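Local coordinates for protein p450 cytochrome, putative (Rippkaea orientalis, PDB 6Y01) that probably binds the molybdenum cofactor and carries it, as a Rossmann-fold Moco carrier protein, at residues D[101-115]-D[124-138]. Sequence-based numbering, arbitrary orientation.
Sequences RNNINVLSSDVVIAC and EVALALKNQKPVILL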
loop_
_atom_site.group_PDB
_atom_site.type_symbol
_atom_site.label_atom_id
_atom_site.label_comp_id
_atom_site.label_asym_id
_atom_site.label_seq_id
_atom_site.Cartn_x
_atom_site.Cartn_y
_atom_site.Cartn_z
ATOM N N ARG D 101 -0.417 0.879 6.575
ATOM C CA ARG D 101 -1.694 1.598 6.665
ATOM C C ARG D 101 -1.608 2.887 7.462
ATOM O O ARG D 101 -2.514 3.704 7.379
ATOM C CB ARG D 101 -2.832 0.723 7.231
ATOM C CG ARG D 101 -2.792 0.331 8.706
ATOM C CD ARG D 101 -3.110 1.444 9.668
ATOM N NE ARG D 101 -3.574 0.869 10.908
ATOM C CZ ARG D 101 -2.843 0.367 11.846
ATOM N NH1 ARG D 101 -1.514 0.304 11.793
ATOM N NH2 ARG D 101 -3.388 -0.245 12.863
ATOM N N ASN D 102 -0.533 3.106 8.196
ATOM C CA ASN D 102 -0.398 4.297 9.035
ATOM C C ASN D 102 -0.581 5.557 8.165
ATOM O O ASN D 102 -1.101 6.567 8.617
ATOM C CB ASN D 102 0.965 4.264 9.766
ATOM C CG ASN D 102 1.069 3.150 10.789
ATOM O OD1 ASN D 102 0.176 2.381 10.901
ATOM N ND2 ASN D 102 2.160 3.066 11.568
ATOM N N ASN D 103 -0.132 5.501 6.895
ATOM C CA ASN D 103 -0.226 6.679 6.029
ATOM C C ASN D 103 -1.694 6.968 5.702
ATOM O O ASN D 103 -2.064 8.118 5.574
ATOM C CB ASN D 103 0.663 6.567 4.767
ATOM C CG ASN D 103 1.080 7.943 4.258
ATOM O OD1 ASN D 103 1.541 8.828 4.990
ATOM N ND2 ASN D 103 0.987 8.115 2.956
ATOM N N ILE D 104 -2.516 5.924 5.566
ATOM C CA ILE D 104 -3.953 6.122 5.310
ATOM C C ILE D 104 -4.587 6.801 6.507
ATOM O O ILE D 104 -5.384 7.738 6.307
ATOM C CB ILE D 104 -4.637 4.771 5.038
ATOM C CG1 ILE D 104 -3.986 4.085 3.829
ATOM C CG2 ILE D 104 -6.131 4.993 4.848
ATOM C CD1 ILE D 104 -4.532 2.735 3.550
ATOM N N ASN D 105 -4.188 6.378 7.712
ATOM C CA ASN D 105 -4.778 6.997 8.922
ATOM C C ASN D 105 -4.577 8.506 8.880
ATOM O O ASN D 105 -5.432 9.291 9.181
ATOM C CB ASN D 105 -4.142 6.467 10.217
ATOM C CG ASN D 105 -4.337 4.977 10.451
ATOM O OD1 ASN D 105 -4.993 4.351 9.718
ATOM N ND2 ASN D 105 -3.653 4.395 11.445
ATOM N N VAL D 106 -3.336 8.905 8.522
ATOM C CA VAL D 106 -2.997 10.350 8.611
ATOM C C VAL D 106 -3.561 11.126 7.444
ATOM O O VAL D 106 -4.057 12.236 7.651
ATOM C CB VAL D 106 -1.540 10.614 8.951
ATOM C CG1 VAL D 106 -1.119 9.859 10.227
ATOM C CG2 VAL D 106 -0.689 10.307 7.775
ATOM N N LEU D 107 -3.539 10.551 6.242
ATOM C CA LEU D 107 -4.090 11.270 5.087
ATOM C C LEU D 107 -5.612 11.456 5.204
ATOM O O LEU D 107 -6.152 12.409 4.654
ATOM C CB LEU D 107 -3.769 10.518 3.804
ATOM C CG LEU D 107 -2.270 10.542 3.396
ATOM C CD1 LEU D 107 -2.100 9.638 2.179
ATOM C CD2 LEU D 107 -1.816 11.955 3.117
ATOM N N SER D 108 -6.276 10.534 5.903
ATOM C CA SER D 108 -7.753 10.561 6.031
ATOM C C SER D 108 -8.239 11.471 7.152
ATOM O O SER D 108 -9.448 11.716 7.229
ATOM C CB SER D 108 -8.220 9.142 6.255
ATOM O OG SER D 108 -7.909 8.270 5.208
ATOM N N SER D 109 -7.373 11.867 8.053
ATOM C CA SER D 109 -7.737 12.623 9.258
ATOM C C SER D 109 -7.678 14.118 8.975
ATOM O O SER D 109 -6.740 14.588 8.289
ATOM C CB SER D 109 -6.827 12.290 10.396
ATOM O OG SER D 109 -6.916 10.939 10.810
ATOM N N ASP D 110 -8.634 14.882 9.462
ATOM C CA ASP D 110 -8.546 16.351 9.439
ATOM C C ASP D 110 -7.555 16.841 10.489
ATOM O O ASP D 110 -6.857 17.838 10.260
ATOM C CB ASP D 110 -9.933 16.956 9.627
ATOM C CG ASP D 110 -10.825 16.630 8.461
ATOM O OD1 ASP D 110 -10.386 16.850 7.278
ATOM O OD2 ASP D 110 -11.894 16.148 8.687
ATOM N N VAL D 111 -7.517 16.191 11.639
ATOM C CA VAL D 111 -6.550 16.457 12.728
ATOM C C VAL D 111 -6.158 15.104 13.277
ATOM O O VAL D 111 -7.033 14.206 13.398
ATOM C CB VAL D 111 -7.143 17.340 13.831
ATOM C CG1 VAL D 111 -6.096 17.582 14.899
ATOM C CG2 VAL D 111 -7.720 18.633 13.284
ATOM N N VAL D 112 -4.905 14.940 13.642
ATOM C CA VAL D 112 -4.376 13.706 14.243
ATOM C C VAL D 112 -4.024 14.050 15.685
ATOM O O VAL D 112 -3.333 15.055 15.935
ATOM C CB VAL D 112 -3.109 13.218 13.481
ATOM C CG1 VAL D 112 -2.459 12.068 14.207
ATOM C CG2 VAL D 112 -3.442 12.823 12.054
ATOM N N ILE D 113 -4.548 13.260 16.627
ATOM C CA ILE D 113 -4.156 13.373 18.035
ATOM C C ILE D 113 -3.348 12.148 18.414
ATOM O O ILE D 113 -3.804 10.999 18.191
ATOM C CB ILE D 113 -5.384 13.464 18.964
ATOM C CG1 ILE D 113 -6.322 14.610 18.573
ATOM C CG2 ILE D 113 -4.924 13.547 20.396
ATOM C CD1 ILE D 113 -7.624 14.640 19.351
ATOM N N ALA D 114 -2.177 12.397 18.985
ATOM C CA ALA D 114 -1.351 11.337 19.549
ATOM C C ALA D 114 -1.583 11.370 21.050
ATOM O O ALA D 114 -1.145 12.302 21.733
ATOM C CB ALA D 114 0.125 11.520 19.212
ATOM N N CYS D 115 -2.250 10.325 21.521
ATOM C CA CYS D 115 -2.617 10.186 22.925
ATOM C C CYS D 115 -1.694 9.149 23.527
ATOM O O CYS D 115 -1.922 7.949 23.379
ATOM C CB CYS D 115 -4.102 9.818 22.995
ATOM S SG CYS D 115 -4.761 9.606 24.632
ATOM N N GLU D 124 3.323 7.464 13.084
ATOM C CA GLU D 124 2.155 8.180 12.573
ATOM C C GLU D 124 2.282 9.687 12.722
ATOM O O GLU D 124 1.901 10.410 11.802
ATOM C CB GLU D 124 0.879 7.690 13.286
ATOM C CG GLU D 124 0.565 6.322 12.826
ATOM C CD GLU D 124 -0.767 5.773 13.060
ATOM O OE1 GLU D 124 -1.757 6.628 13.030
ATOM O OE2 GLU D 124 -0.867 4.535 13.097
ATOM N N VAL D 125 2.769 10.142 13.862
ATOM C CA VAL D 125 2.981 11.599 14.037
ATOM C C VAL D 125 3.964 12.105 12.978
ATOM O O VAL D 125 3.699 13.128 12.394
ATOM C CB VAL D 125 3.461 11.919 15.439
ATOM C CG1 VAL D 125 3.909 13.359 15.571
ATOM C CG2 VAL D 125 2.363 11.621 16.470
ATOM N N ALA D 126 5.057 11.378 12.786
ATOM C CA ALA D 126 6.067 11.799 11.798
ATOM C C ALA D 126 5.425 11.897 10.412
ATOM O O ALA D 126 5.654 12.897 9.693
ATOM C CB ALA D 126 7.257 10.871 11.844
ATOM N N LEU D 127 4.679 10.868 10.008
ATOM C CA LEU D 127 3.995 10.872 8.690
ATOM C C LEU D 127 2.979 12.012 8.594
ATOM O O LEU D 127 2.845 12.643 7.579
ATOM C CB LEU D 127 3.339 9.517 8.410
ATOM C CG LEU D 127 4.297 8.353 8.180
ATOM C CD1 LEU D 127 3.539 7.016 8.192
ATOM C CD2 LEU D 127 5.035 8.525 6.889
ATOM N N ALA D 128 2.197 12.222 9.669
ATOM C CA ALA D 128 1.231 13.320 9.635
ATOM C C ALA D 128 1.930 14.658 9.441
ATOM O O ALA D 128 1.504 15.452 8.592
ATOM C CB ALA D 128 0.420 13.323 10.923
ATOM N N LEU D 129 2.994 14.906 10.198
ATOM C CA LEU D 129 3.714 16.199 10.053
ATOM C C LEU D 129 4.388 16.301 8.678
ATOM O O LEU D 129 4.355 17.369 8.114
ATOM C CB LEU D 129 4.736 16.294 11.175
ATOM C CG LEU D 129 4.148 16.480 12.573
ATOM C CD1 LEU D 129 5.221 16.353 13.620
ATOM C CD2 LEU D 129 3.436 17.801 12.701
ATOM N N LYS D 130 4.874 15.199 8.127
ATOM C CA LYS D 130 5.499 15.231 6.776
ATOM C C LYS D 130 4.440 15.615 5.747
ATOM O O LYS D 130 4.756 16.326 4.803
ATOM C CB LYS D 130 6.142 13.893 6.467
ATOM C CG LYS D 130 6.872 13.851 5.124
ATOM C CD LYS D 130 7.673 12.606 4.965
ATOM C CE LYS D 130 8.262 12.530 3.568
ATOM N NZ LYS D 130 9.419 13.378 3.525
ATOM N N ASN D 131 3.208 15.143 5.938
ATOM C CA ASN D 131 2.043 15.437 5.055
ATOM C C ASN D 131 1.399 16.790 5.398
ATOM O O ASN D 131 0.417 17.132 4.761
ATOM C CB ASN D 131 1.048 14.288 5.074
ATOM C CG ASN D 131 1.457 13.013 4.397
ATOM O OD1 ASN D 131 1.823 13.024 3.205
ATOM N ND2 ASN D 131 1.457 11.903 5.100
ATOM N N GLN D 132 1.966 17.564 6.324
ATOM C CA GLN D 132 1.491 18.906 6.740
ATOM C C GLN D 132 0.066 18.810 7.306
ATOM O O GLN D 132 -0.724 19.768 7.185
ATOM C CB GLN D 132 1.605 19.894 5.576
ATOM C CG GLN D 132 3.028 19.920 5.002
ATOM C CD GLN D 132 3.759 21.163 5.393
ATOM O OE1 GLN D 132 4.030 21.381 6.569
ATOM N NE2 GLN D 132 4.050 21.981 4.413
ATOM N N LYS D 133 -0.238 17.692 7.949
ATOM C CA LYS D 133 -1.503 17.531 8.650
ATOM C C LYS D 133 -1.354 18.158 10.029
ATOM O O LYS D 133 -0.313 18.054 10.654
ATOM C CB LYS D 133 -1.865 16.048 8.816
ATOM C CG LYS D 133 -2.362 15.375 7.542
ATOM C CD LYS D 133 -3.780 15.914 7.243
ATOM C CE LYS D 133 -4.508 15.112 6.223
ATOM N NZ LYS D 133 -5.744 15.795 5.889
ATOM N N PRO D 134 -2.434 18.767 10.577
ATOM C CA PRO D 134 -2.401 19.255 11.950
ATOM C C PRO D 134 -2.292 18.094 12.937
ATOM O O PRO D 134 -3.032 17.085 12.810
ATOM C CB PRO D 134 -3.751 19.977 12.138
ATOM C CG PRO D 134 -4.241 20.204 10.762
ATOM C CD PRO D 134 -3.696 19.065 9.903
ATOM N N VAL D 135 -1.382 18.249 13.894
ATOM C CA VAL D 135 -1.103 17.213 14.895
ATOM C C VAL D 135 -1.169 17.831 16.272
ATOM O O VAL D 135 -0.548 18.858 16.509
ATOM C CB VAL D 135 0.245 16.527 14.690
ATOM C CG1 VAL D 135 0.539 15.562 15.831
ATOM C CG2 VAL D 135 0.300 15.827 13.355
ATOM N N ILE D 136 -1.908 17.144 17.158
ATOM C CA ILE D 136 -1.974 17.510 18.577
ATOM C C ILE D 136 -1.354 16.391 19.383
ATOM O O ILE D 136 -1.785 15.228 19.258
ATOM C CB ILE D 136 -3.417 17.763 19.017
ATOM C CG1 ILE D 136 -4.064 18.862 18.182
ATOM C CG2 ILE D 136 -3.459 18.064 20.495
ATOM C CD1 ILE D 136 -5.566 18.988 18.401
ATOM N N LEU D 137 -0.385 16.727 20.226
ATOM C CA LEU D 137 0.213 15.757 21.156
ATOM C C LEU D 137 -0.441 15.905 22.523
ATOM O O LEU D 137 -0.464 16.986 23.082
ATOM C CB LEU D 137 1.719 15.997 21.252
ATOM C CG LEU D 137 2.465 15.995 19.911
ATOM C CD1 LEU D 137 3.957 16.274 20.159
ATOM C CD2 LEU D 137 2.287 14.692 19.192
ATOM N N LEU D 138 -0.890 14.786 23.041
ATOM C CA LEU D 138 -1.455 14.695 24.416
ATOM C C LEU D 138 -0.678 13.604 25.149
ATOM O O LEU D 138 -1.020 12.411 25.053
ATOM C CB LEU D 138 -2.963 14.441 24.324
ATOM C CG LEU D 138 -3.655 14.387 25.666
ATOM C CD1 LEU D 138 -3.734 15.740 26.326
ATOM C CD2 LEU D 138 -5.047 13.856 25.446
HETATM O O HOH W 1 -5.085 14.323 2.902
HETATM O O HOH W 2 -8.302 14.137 4.214
#
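The beta-alpha-beta unit of strand 111-115, helix 119-130 and strand 135-138 in a Rossmann-type sheet pairs its strands in parallel; helix 102-108, which leads into the first strand, packs against residues 124-130 of the connecting helix at a crossing angle of -48°. Val112 and Ala114 lend both N and O to the strand pairing: Val112 N binds Pro134 O and Ala114 N binds Ile136 O, while Val112 O accepts from Ile136 N at 2.8 Å and Ala114 O from Leu138 N. On the face turned to helix 124-130, Ala114 CB sits 3.5 Å from Val125 CG2 and also meets Leu137 CD2; Val112 CG2 reaches Ala128 CB. Val106 wedges between the helices, its CG1 3.9 Å from Ala128 CB, its CG2 over the backbone of Leu127 and Ala128. Beside it Asn131 ND2 gives Asn103 OD1 a bent hydrogen bond of 3.1 Å, in the plane of its own amide, and Leu107 CD2 lies against Asn131 CG. At the other end Asn105 ND2 gives Glu124 OE2 a weak bond of 3.2 Å. After the Schellman motif at Gln132, Lys133 folds back, its chain bent at chi2 (-72°), so that CE passes Val106 O and NZ donates to Ser109 O at 2.9 Å; two waters that donate to Leu107 O accept weak, long bonds from NZ. A methionine here would probably leave Ser109 O without this donor and the C-terminal end of helix 102-108 without a nearby positive charge. Strand 17-21 pairs with the other edge of strand 111-115; the strand-helix-strand crossover is the repeating unit of Rossmann-like sheets.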